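Local coordinates for protein D-mannose isomerase (PDB 5X32) that catalyses the reversible isomerization of D-mannose to D-fructose and, less efficiently, acts on D-lyxose, at residues T10-H15 / T339-S344; A21-T26 / I59-Q64; V313-F318 / M382-E387. All coordinates share one frame; numbering follows the deposited sequence.

All three contacts belong to an (α/α)6 barrel, where inner helices surround the active site and outer helices wrap them. Contacts 1 and 3 are neighbours, with centres about 10 Å apart: W341 CZ2 lies 3.5 Å from F318 CZ, and H15 CD2 3.6 Å from C385 SG. Contacts 1 and 2 share helix 9-23 but do not touch, their nearest atoms being about 7 Å apart. Contact 2 touches contact 3, for example Q64 CB 3.4 Å from Y386 CE2. H380, a proton donor/acceptor by similarity, is closest to contact 3: its side chain is about 5 Å from that of A315, about 9 Å from that of N61 and about 10 Å from that of H15.

Contact 1. Residues T10-H15 / T339-S344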
loop_
_atom_site.group_PDB
_atom_site.type_symbol
_atom_site.label_atom_id
_atom_site.label_comp_id
_atom_site.label_asym_id
_atom_site.label_seq_id
_atom_site.Cartn_x
_atom_site.Cartn_y
_atom_site.Cartn_z
ATOM N N THR A 10 -18.768 -8.451 10.901
ATOM C CA THR A 10 -18.907 -7.597 12.070
ATOM C C THR A 10 -17.562 -7.174 12.624
ATOM O O THR A 10 -17.353 -5.968 12.879
ATOM C CB THR A 10 -19.703 -8.286 13.179
ATOM O OG1 THR A 10 -21.049 -8.472 12.735
ATOM C CG2 THR A 10 -19.745 -7.431 14.395
ATOM N N PHE A 11 -16.644 -8.138 12.787
ATOM C CA PHE A 11 -15.351 -7.783 13.356
ATOM C C PHE A 11 -14.588 -6.803 12.481
ATOM O O PHE A 11 -14.110 -5.770 12.970
ATOM C CB PHE A 11 -14.455 -8.973 13.587
ATOM C CG PHE A 11 -13.057 -8.569 13.912
ATOM C CD1 PHE A 11 -12.764 -8.029 15.152
ATOM C CD2 PHE A 11 -12.050 -8.677 12.985
ATOM C CE1 PHE A 11 -11.494 -7.624 15.467
ATOM C CE2 PHE A 11 -10.775 -8.274 13.297
ATOM C CZ PHE A 11 -10.498 -7.746 14.539
ATOM N N LEU A 12 -14.466 -7.143 11.196
ATOM C CA LEU A 12 -13.691 -6.342 10.259
ATOM C C LEU A 12 -14.214 -4.911 10.187
ATOM O O LEU A 12 -13.431 -3.952 10.211
ATOM C CB LEU A 12 -13.692 -6.996 8.878
ATOM C CG LEU A 12 -12.858 -8.286 8.860
ATOM C CD1 LEU A 12 -13.136 -9.115 7.608
ATOM C CD2 LEU A 12 -11.361 -8.009 9.009
ATOM N N GLU A 13 -15.537 -4.773 10.133
ATOM C CA GLU A 13 -16.168 -3.457 10.098
ATOM C C GLU A 13 -15.939 -2.686 11.394
ATOM O O GLU A 13 -15.748 -1.458 11.377
ATOM C CB GLU A 13 -17.657 -3.604 9.828
ATOM C CG GLU A 13 -17.959 -3.685 8.350
ATOM C CD GLU A 13 -19.386 -4.100 8.071
ATOM O OE1 GLU A 13 -20.154 -4.259 9.051
ATOM O OE2 GLU A 13 -19.745 -4.226 6.873
ATOM N N ALA A 14 -15.963 -3.414 12.514
ATOM C CA ALA A 14 -15.752 -2.824 13.835
ATOM C C ALA A 14 -14.341 -2.256 13.955
ATOM O O ALA A 14 -14.139 -1.118 14.425
ATOM C CB ALA A 14 -15.998 -3.841 14.896
ATOM N N HIS A 15 -13.373 -3.061 13.525
ATOM C CA HIS A 15 -11.967 -2.687 13.564
ATOM C C HIS A 15 -11.663 -1.503 12.662
ATOM O O HIS A 15 -10.910 -0.584 13.039
ATOM C CB HIS A 15 -11.096 -3.865 13.170
ATOM C CG HIS A 15 -9.664 -3.500 12.969
ATOM N ND1 HIS A 15 -8.799 -3.274 14.015
ATOM C CD2 HIS A 15 -8.958 -3.271 11.838
ATOM C CE1 HIS A 15 -7.612 -2.945 13.540
ATOM N NE2 HIS A 15 -7.683 -2.930 12.221
ATOM N N THR A 339 -3.402 -16.834 12.493
ATOM C CA THR A 339 -2.160 -16.552 13.221
ATOM C C THR A 339 -1.748 -15.086 13.071
ATOM O O THR A 339 -1.311 -14.444 14.027
ATOM C CB THR A 339 -1.002 -17.469 12.774
ATOM O OG1 THR A 339 -0.830 -17.361 11.357
ATOM C CG2 THR A 339 -1.317 -18.905 13.135
ATOM N N LEU A 340 -1.882 -14.556 11.863
ATOM C CA LEU A 340 -1.498 -13.175 11.604
ATOM C C LEU A 340 -2.403 -12.200 12.354
ATOM O O LEU A 340 -1.923 -11.243 12.971
ATOM C CB LEU A 340 -1.513 -12.902 10.104
ATOM C CG LEU A 340 -0.370 -13.617 9.382
ATOM C CD1 LEU A 340 -0.662 -13.756 7.895
ATOM C CD2 LEU A 340 0.928 -12.845 9.612
ATOM N N TRP A 341 -3.707 -12.462 12.329
ATOM C CA TRP A 341 -4.617 -11.657 13.127
ATOM C C TRP A 341 -4.347 -11.793 14.637
ATOM O O TRP A 341 -4.439 -10.812 15.367
ATOM C CB TRP A 341 -6.069 -12.018 12.821
ATOM C CG TRP A 341 -6.672 -11.153 11.762
ATOM C CD1 TRP A 341 -6.988 -11.525 10.487
ATOM C CD2 TRP A 341 -7.020 -9.753 11.872
ATOM N NE1 TRP A 341 -7.513 -10.451 9.795
ATOM C CE2 TRP A 341 -7.546 -9.355 10.621
ATOM C CE3 TRP A 341 -6.949 -8.804 12.908
ATOM C CZ2 TRP A 341 -7.996 -8.050 10.375
ATOM C CZ3 TRP A 341 -7.397 -7.493 12.652
ATOM C CH2 TRP A 341 -7.910 -7.138 11.400
ATOM N N GLU A 342 -4.036 -12.994 15.116
ATOM C CA GLU A 342 -3.772 -13.169 16.546
ATOM C C GLU A 342 -2.574 -12.334 16.958
ATOM O O GLU A 342 -2.662 -11.538 17.897
ATOM C CB GLU A 342 -3.568 -14.640 16.897
ATOM C CG GLU A 342 -4.890 -15.386 16.985
ATOM C CD GLU A 342 -4.742 -16.908 16.975
ATOM O OE1 GLU A 342 -3.604 -17.421 17.113
ATOM O OE2 GLU A 342 -5.780 -17.588 16.806
ATOM N N PHE A 343 -1.475 -12.470 16.223
ATOM C CA PHE A 343 -0.302 -11.662 16.528
ATOM C C PHE A 343 -0.655 -10.171 16.515
ATOM O O PHE A 343 -0.250 -9.420 17.412
ATOM C CB PHE A 343 0.824 -11.920 15.525
ATOM C CG PHE A 343 1.958 -10.937 15.639
ATOM C CD1 PHE A 343 2.928 -11.083 16.609
ATOM C CD2 PHE A 343 2.016 -9.826 14.809
ATOM C CE1 PHE A 343 3.967 -10.172 16.724
ATOM C CE2 PHE A 343 3.048 -8.921 14.919
ATOM C CZ PHE A 343 4.026 -9.097 15.886
ATOM N N SER A 344 -1.414 -9.758 15.500
ATOM C CA SER A 344 -1.798 -8.357 15.344
ATOM C C SER A 344 -2.646 -7.802 16.503
ATOM O O SER A 344 -2.411 -6.694 17.007
ATOM C CB SER A 344 -2.551 -8.181 14.025
ATOM O OG SER A 344 -1.693 -8.435 12.929
#
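The indole of W341 alone spans the gap to F11, L12 and H15, although the two helix axes stay 14.6 Å apart at closest approach. Its six-membered ring takes part in two edge-to-face pairs, an aromatic cluster with F11 and H15. F11 offers its edge to one face of the indole, with F11 CE2 3.5 Å from W341 CZ3 and the planes at 81°. The indole turns its own rim onto a face of H15, where W341 CH2 is 4.0 Å from H15 CD2 and the planes stand at 90°. F11 and H15, one helical turn apart, both hold CG anti to the backbone N (chi1 near 170°), which sends the two rings out together toward the tryptophan. In the (α/α)6 barrel this joins two outer helices, 9-23 near the N terminus and 331-347, while C385 of helix 379-390 packs against L12 and W341 from the inner layer. L12 supplies one methyl, CD2, 3.6 Å from W341 CZ2. A leucine in place of W341 would probably leave F11 without the ring face its edge rests on and H15 without its T-shaped partner. F6 also meets W341 and, edge-to-face, F11.

Contact 2. Residues A21-T26 / I59-Q64; sequences AFYFPT and IFNFAQ
The backbones of Y23 and F24 run past N61 and F62 at a distance that side chains must bridge: the nearest CA pairs are F24 with F62 at 9.2 Å and Y23 with N61 at 9.7 Å. Helix 9-23 ends here: the helical backbone conformation is lost at F24, and a cis peptide bond then leads into P25. Segment 59-64, by contrast, is helical throughout. In the (α/α)6 barrel this brings the C-terminal end of an outer helix against inner helix 52-69. F24 and F62 make the main contact. F24 carries CG anti to its backbone N (chi1 -168°), which swings the ring out toward the inner helix, and its CD1 comes to 3.6 Å from F62 CE1. The rings cross at 68° with centroids 5.8 Å apart, a slanted meeting that is neither a stack nor a T-shape. F62 also packs on A77 and A78 of helix 72-89, while Y74 of that helix meets F24 edge-to-face. Beside this pair, Y23 and N61 touch more loosely, with Y23 CD2 4.4 Å from N61 ND2 and no hydrogen bond between them. Their polar ends are held elsewhere: N61 ND2 bonds to T377 O, and Y23 OH to S372 OG, so both side chains tie to the loop that leads into helix 379-390. Two local contacts back the aromatic rings. F22 CD2 lies over the centre of the Y23 ring, and P25 CB stands 4.0 Å above the centre of the F24 ring plane.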
loop_
_atom_site.group_PDB
_atom_site.type_symbol
_atom_site.label_atom_id
_atom_site.label_comp_id
_atom_site.label_asym_id
_atom_site.label_seq_id
_atom_site.Cartn_x
_atom_site.Cartn_y
_atom_site.Cartn_z
ATOM N N ALA A 21 -11.874 6.114 13.644
ATOM C CA ALA A 21 -12.132 6.999 14.776
ATOM C C ALA A 21 -10.843 7.529 15.396
ATOM O O ALA A 21 -10.869 8.583 16.018
ATOM C CB ALA A 21 -12.962 6.306 15.805
ATOM N N PHE A 22 -9.734 6.790 15.288
ATOM C CA PHE A 22 -8.445 7.334 15.765
ATOM C C PHE A 22 -7.993 8.560 14.967
ATOM O O PHE A 22 -7.376 9.460 15.534
ATOM C CB PHE A 22 -7.324 6.288 15.730
ATOM C CG PHE A 22 -5.937 6.868 15.959
ATOM C CD1 PHE A 22 -5.470 7.104 17.236
ATOM C CD2 PHE A 22 -5.107 7.174 14.886
ATOM C CE1 PHE A 22 -4.200 7.632 17.441
ATOM C CE2 PHE A 22 -3.842 7.710 15.085
ATOM C CZ PHE A 22 -3.389 7.932 16.363
ATOM N N TYR A 23 -8.259 8.576 13.659
ATOM C CA TYR A 23 -7.766 9.641 12.763
ATOM C C TYR A 23 -8.768 10.804 12.596
ATOM O O TYR A 23 -8.380 11.960 12.402
ATOM C CB TYR A 23 -7.422 9.067 11.365
ATOM C CG TYR A 23 -6.192 8.176 11.281
ATOM C CD1 TYR A 23 -4.911 8.717 11.291
ATOM C CD2 TYR A 23 -6.313 6.799 11.141
ATOM C CE1 TYR A 23 -3.775 7.905 11.205
ATOM C CE2 TYR A 23 -5.177 5.963 11.045
ATOM C CZ TYR A 23 -3.915 6.524 11.074
ATOM O OH TYR A 23 -2.801 5.717 10.973
ATOM N N PHE A 24 -10.054 10.477 12.640
ATOM C CA PHE A 24 -11.127 11.449 12.448
ATOM C C PHE A 24 -11.679 11.875 13.811
ATOM O O PHE A 24 -11.915 11.017 14.674
ATOM C CB PHE A 24 -12.232 10.859 11.565
ATOM C CG PHE A 24 -13.232 11.869 11.072
ATOM C CD1 PHE A 24 -12.886 12.804 10.104
ATOM C CD2 PHE A 24 -14.528 11.867 11.564
ATOM C CE1 PHE A 24 -13.809 13.734 9.650
ATOM C CE2 PHE A 24 -15.460 12.789 11.111
ATOM C CZ PHE A 24 -15.100 13.726 10.153
ATOM N N PRO A 25 -11.858 13.200 14.023
ATOM C CA PRO A 25 -11.623 14.288 13.062
ATOM C C PRO A 25 -10.273 14.992 13.220
ATOM O O PRO A 25 -10.048 16.012 12.556
ATOM C CB PRO A 25 -12.739 15.267 13.398
ATOM C CG PRO A 25 -12.795 15.155 14.907
ATOM C CD PRO A 25 -12.541 13.702 15.231
ATOM N N THR A 26 -9.388 14.439 14.048
ATOM C CA THR A 26 -8.094 15.048 14.351
ATOM C C THR A 26 -7.201 15.352 13.131
ATOM O O THR A 26 -6.482 16.352 13.129
ATOM C CB THR A 26 -7.290 14.139 15.301
ATOM O OG1 THR A 26 -8.149 13.692 16.355
ATOM C CG2 THR A 26 -6.108 14.880 15.905
ATOM N N ILE A 59 -6.887 10.293 1.407
ATOM C CA ILE A 59 -7.970 10.346 0.447
ATOM C C ILE A 59 -8.528 8.952 0.286
ATOM O O ILE A 59 -9.747 8.760 0.377
ATOM C CB ILE A 59 -7.512 10.908 -0.904
ATOM C CG1 ILE A 59 -7.335 12.428 -0.775
ATOM C CG2 ILE A 59 -8.532 10.588 -1.997
ATOM C CD1 ILE A 59 -6.638 13.072 -1.934
ATOM N N PHE A 60 -7.644 7.972 0.119
ATOM C CA PHE A 60 -8.089 6.582 0.104
ATOM C C PHE A 60 -8.911 6.215 1.357
ATOM O O PHE A 60 -9.983 5.608 1.247
ATOM C CB PHE A 60 -6.881 5.644 -0.016
ATOM C CG PHE A 60 -7.240 4.198 0.059
ATOM C CD1 PHE A 60 -7.325 3.550 1.277
ATOM C CD2 PHE A 60 -7.535 3.490 -1.092
ATOM C CE1 PHE A 60 -7.680 2.218 1.332
ATOM C CE2 PHE A 60 -7.885 2.161 -1.036
ATOM C CZ PHE A 60 -7.954 1.525 0.170
ATOM N N ASN A 61 -8.409 6.593 2.534
ATOM C CA ASN A 61 -9.110 6.329 3.787
ATOM C C ASN A 61 -10.548 6.783 3.736
ATOM O O ASN A 61 -11.483 5.982 3.832
ATOM C CB ASN A 61 -8.456 7.062 4.957
ATOM C CG ASN A 61 -7.217 6.384 5.478
ATOM O OD1 ASN A 61 -6.560 5.598 4.777
ATOM N ND2 ASN A 61 -6.875 6.697 6.735
ATOM N N PHE A 62 -10.723 8.086 3.545
ATOM C CA PHE A 62 -12.048 8.673 3.725
ATOM C C PHE A 62 -12.971 8.257 2.595
ATOM O O PHE A 62 -14.164 8.040 2.815
ATOM C CB PHE A 62 -11.952 10.191 3.829
ATOM C CG PHE A 62 -11.332 10.654 5.113
ATOM C CD1 PHE A 62 -11.979 10.450 6.320
ATOM C CD2 PHE A 62 -10.100 11.282 5.115
ATOM C CE1 PHE A 62 -11.418 10.870 7.509
ATOM C CE2 PHE A 62 -9.525 11.693 6.291
ATOM C CZ PHE A 62 -10.190 11.495 7.496
ATOM N N ALA A 63 -12.418 8.099 1.398
ATOM C CA ALA A 63 -13.233 7.639 0.281
ATOM C C ALA A 63 -13.765 6.232 0.536
ATOM O O ALA A 63 -14.970 5.999 0.464
ATOM C CB ALA A 63 -12.451 7.690 -1.005
ATOM N N GLN A 64 -12.867 5.304 0.857
ATOM C CA GLN A 64 -13.264 3.924 1.131
ATOM C C GLN A 64 -14.278 3.844 2.289
ATOM O O GLN A 64 -15.271 3.084 2.227
ATOM C CB GLN A 64 -12.029 3.088 1.444
ATOM C CG GLN A 64 -11.142 2.814 0.241
ATOM C CD GLN A 64 -11.856 2.030 -0.813
ATOM O OE1 GLN A 64 -12.524 1.036 -0.520
ATOM N NE2 GLN A 64 -11.742 2.477 -2.054
#

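Contact 3. Residues V313-F318 / M382-E387; sequences VQAESF and MGACYE
One face of the F318 ring lies against its own helix, while the ring reaches A384 and C385 across the contact. Over the centre of that face is the carbonyl oxygen A315 O, 3.4 Å above the plane. Near the ring plane, at the edge, comes the backbone nitrogen of C385, 4.1 Å from F318 CE1. The A384 methyl approaches obliquely, its CB 3.4 Å from F318 CE1, and F318 CZ reaches toward C385 SG more loosely. W341 of helix 331-347 also meets the ring, the planes at about 35°. F318 places CG between its backbone N and carbonyl carbon (chi1 72°), and this folds the ring back over the preceding turn, beside the neighbouring helix. A384 CB touches both the ring and A315, with A315 O 3.5 Å away and the two alanine CB atoms 4.1 Å apart. The segments run almost parallel, at 12°, with axes 8.6 Å apart, and alanine faces alanine where the CA atoms come nearest. Helices 311-328 and 379-390 are neighbours in the inner layer of the (α/α)6 barrel. Helix 379-390 carries H380, a proton donor/acceptor by similarity, whose ND1 is hydrogen-bonded to E316 OE2; E316 OE1 forms a salt bridge to K257. With no hydrogen bond between the segments themselves, their spacing rests on apolar contact, whereas E316 supplies the polar tie that is likely to orient the H380 imidazole.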
loop_
_atom_site.group_PDB
_atom_site.type_symbol
_atom_site.label_atom_id
_atom_site.label_comp_id
_atom_site.label_asym_id
_atom_site.label_seq_id
_atom_site.Cartn_x
_atom_site.Cartn_y
_atom_site.Cartn_z
ATOM N N VAL A 313 3.270 -5.203 6.873
ATOM C CA VAL A 313 3.652 -6.570 6.531
ATOM C C VAL A 313 2.635 -7.586 7.067
ATOM O O VAL A 313 2.167 -8.478 6.338
ATOM C CB VAL A 313 5.043 -6.891 7.081
ATOM C CG1 VAL A 313 5.346 -8.378 6.945
ATOM C CG2 VAL A 313 6.105 -6.023 6.396
ATOM N N GLN A 314 2.252 -7.404 8.327
ATOM C CA GLN A 314 1.208 -8.216 8.941
ATOM C C GLN A 314 -0.114 -8.096 8.188
ATOM O O GLN A 314 -0.814 -9.096 7.960
ATOM C CB GLN A 314 1.034 -7.806 10.402
ATOM C CG GLN A 314 1.866 -8.564 11.439
ATOM C CD GLN A 314 3.301 -8.854 11.032
ATOM O OE1 GLN A 314 3.618 -9.985 10.704
ATOM N NE2 GLN A 314 4.171 -7.852 11.066
ATOM N N ALA A 315 -0.436 -6.880 7.761
ATOM C CA ALA A 315 -1.738 -6.640 7.155
ATOM C C ALA A 315 -1.798 -7.158 5.713
ATOM O O ALA A 315 -2.715 -7.900 5.344
ATOM C CB ALA A 315 -2.098 -5.142 7.222
ATOM N N GLU A 316 -0.812 -6.802 4.905
ATOM C CA GLU A 316 -0.781 -7.262 3.522
ATOM C C GLU A 316 -0.748 -8.801 3.526
ATOM O O GLU A 316 -1.377 -9.460 2.670
ATOM C CB GLU A 316 0.429 -6.687 2.785
ATOM C CG GLU A 316 0.401 -5.152 2.686
ATOM C CD GLU A 316 -0.650 -4.589 1.718
ATOM O OE1 GLU A 316 -0.941 -5.228 0.677
ATOM O OE2 GLU A 316 -1.223 -3.514 2.031
ATOM N N SER A 317 -0.052 -9.374 4.516
ATOM C CA SER A 317 0.029 -10.827 4.585
ATOM C C SER A 317 -1.299 -11.465 4.968
ATOM O O SER A 317 -1.628 -12.526 4.433
ATOM C CB SER A 317 1.123 -11.275 5.544
ATOM O OG SER A 317 2.392 -10.916 5.026
ATOM N N PHE A 318 -2.083 -10.871 5.870
ATOM C CA PHE A 318 -3.353 -11.548 6.138
ATOM C C PHE A 318 -4.368 -11.308 4.994
ATOM O O PHE A 318 -5.283 -12.123 4.791
ATOM C CB PHE A 318 -3.942 -11.176 7.522
ATOM C CG PHE A 318 -4.504 -9.782 7.643
ATOM C CD1 PHE A 318 -5.665 -9.415 6.982
ATOM C CD2 PHE A 318 -3.934 -8.875 8.527
ATOM C CE1 PHE A 318 -6.206 -8.130 7.132
ATOM C CE2 PHE A 318 -4.471 -7.615 8.698
ATOM C CZ PHE A 318 -5.607 -7.235 7.992
ATOM N N MET A 382 -6.547 -0.844 6.831
ATOM C CA MET A 382 -7.935 -0.747 6.433
ATOM C C MET A 382 -8.155 -1.348 5.064
ATOM O O MET A 382 -9.141 -2.043 4.861
ATOM C CB MET A 382 -8.440 0.688 6.483
ATOM C CG MET A 382 -8.692 1.153 7.891
ATOM S SD MET A 382 -9.409 2.793 7.988
ATOM C CE MET A 382 -7.977 3.796 7.613
ATOM N N GLY A 383 -7.233 -1.115 4.142
ATOM C CA GLY A 383 -7.311 -1.737 2.831
ATOM C C GLY A 383 -7.387 -3.260 2.912
ATOM O O GLY A 383 -8.238 -3.885 2.251
ATOM N N ALA A 384 -6.538 -3.859 3.746
ATOM C CA ALA A 384 -6.536 -5.319 3.886
ATOM C C ALA A 384 -7.881 -5.806 4.384
ATOM O O ALA A 384 -8.459 -6.769 3.814
ATOM C CB ALA A 384 -5.414 -5.785 4.836
ATOM N N CYS A 385 -8.409 -5.116 5.403
ATOM C CA CYS A 385 -9.724 -5.472 5.912
ATOM C C CYS A 385 -10.793 -5.348 4.817
ATOM O O CYS A 385 -11.622 -6.250 4.668
ATOM C CB CYS A 385 -10.095 -4.602 7.099
ATOM S SG CYS A 385 -9.100 -4.846 8.580
ATOM N N TYR A 386 -10.754 -4.258 4.042
ATOM C CA TYR A 386 -11.727 -3.995 2.965
ATOM C C TYR A 386 -11.738 -5.097 1.923
ATOM O O TYR A 386 -12.817 -5.514 1.449
ATOM C CB TYR A 386 -11.436 -2.654 2.282
ATOM C CG TYR A 386 -11.892 -1.421 3.048
ATOM C CD1 TYR A 386 -13.138 -1.365 3.673
ATOM C CD2 TYR A 386 -11.051 -0.322 3.170
ATOM C CE1 TYR A 386 -13.537 -0.222 4.378
ATOM C CE2 TYR A 386 -11.430 0.796 3.874
ATOM C CZ TYR A 386 -12.669 0.844 4.471
ATOM O OH TYR A 386 -13.008 1.971 5.152
ATOM N N GLU A 387 -10.550 -5.578 1.559
ATOM C CA GLU A 387 -10.521 -6.601 0.541
ATOM C C GLU A 387 -10.954 -7.952 1.082
ATOM O O GLU A 387 -11.615 -8.700 0.359
ATOM C CB GLU A 387 -9.149 -6.712 -0.119
ATOM C CG GLU A 387 -9.292 -7.443 -1.435
ATOM C CD GLU A 387 -9.060 -6.528 -2.603
ATOM O OE1 GLU A 387 -8.794 -5.324 -2.379
ATOM O OE2 GLU A 387 -9.269 -6.984 -3.747
#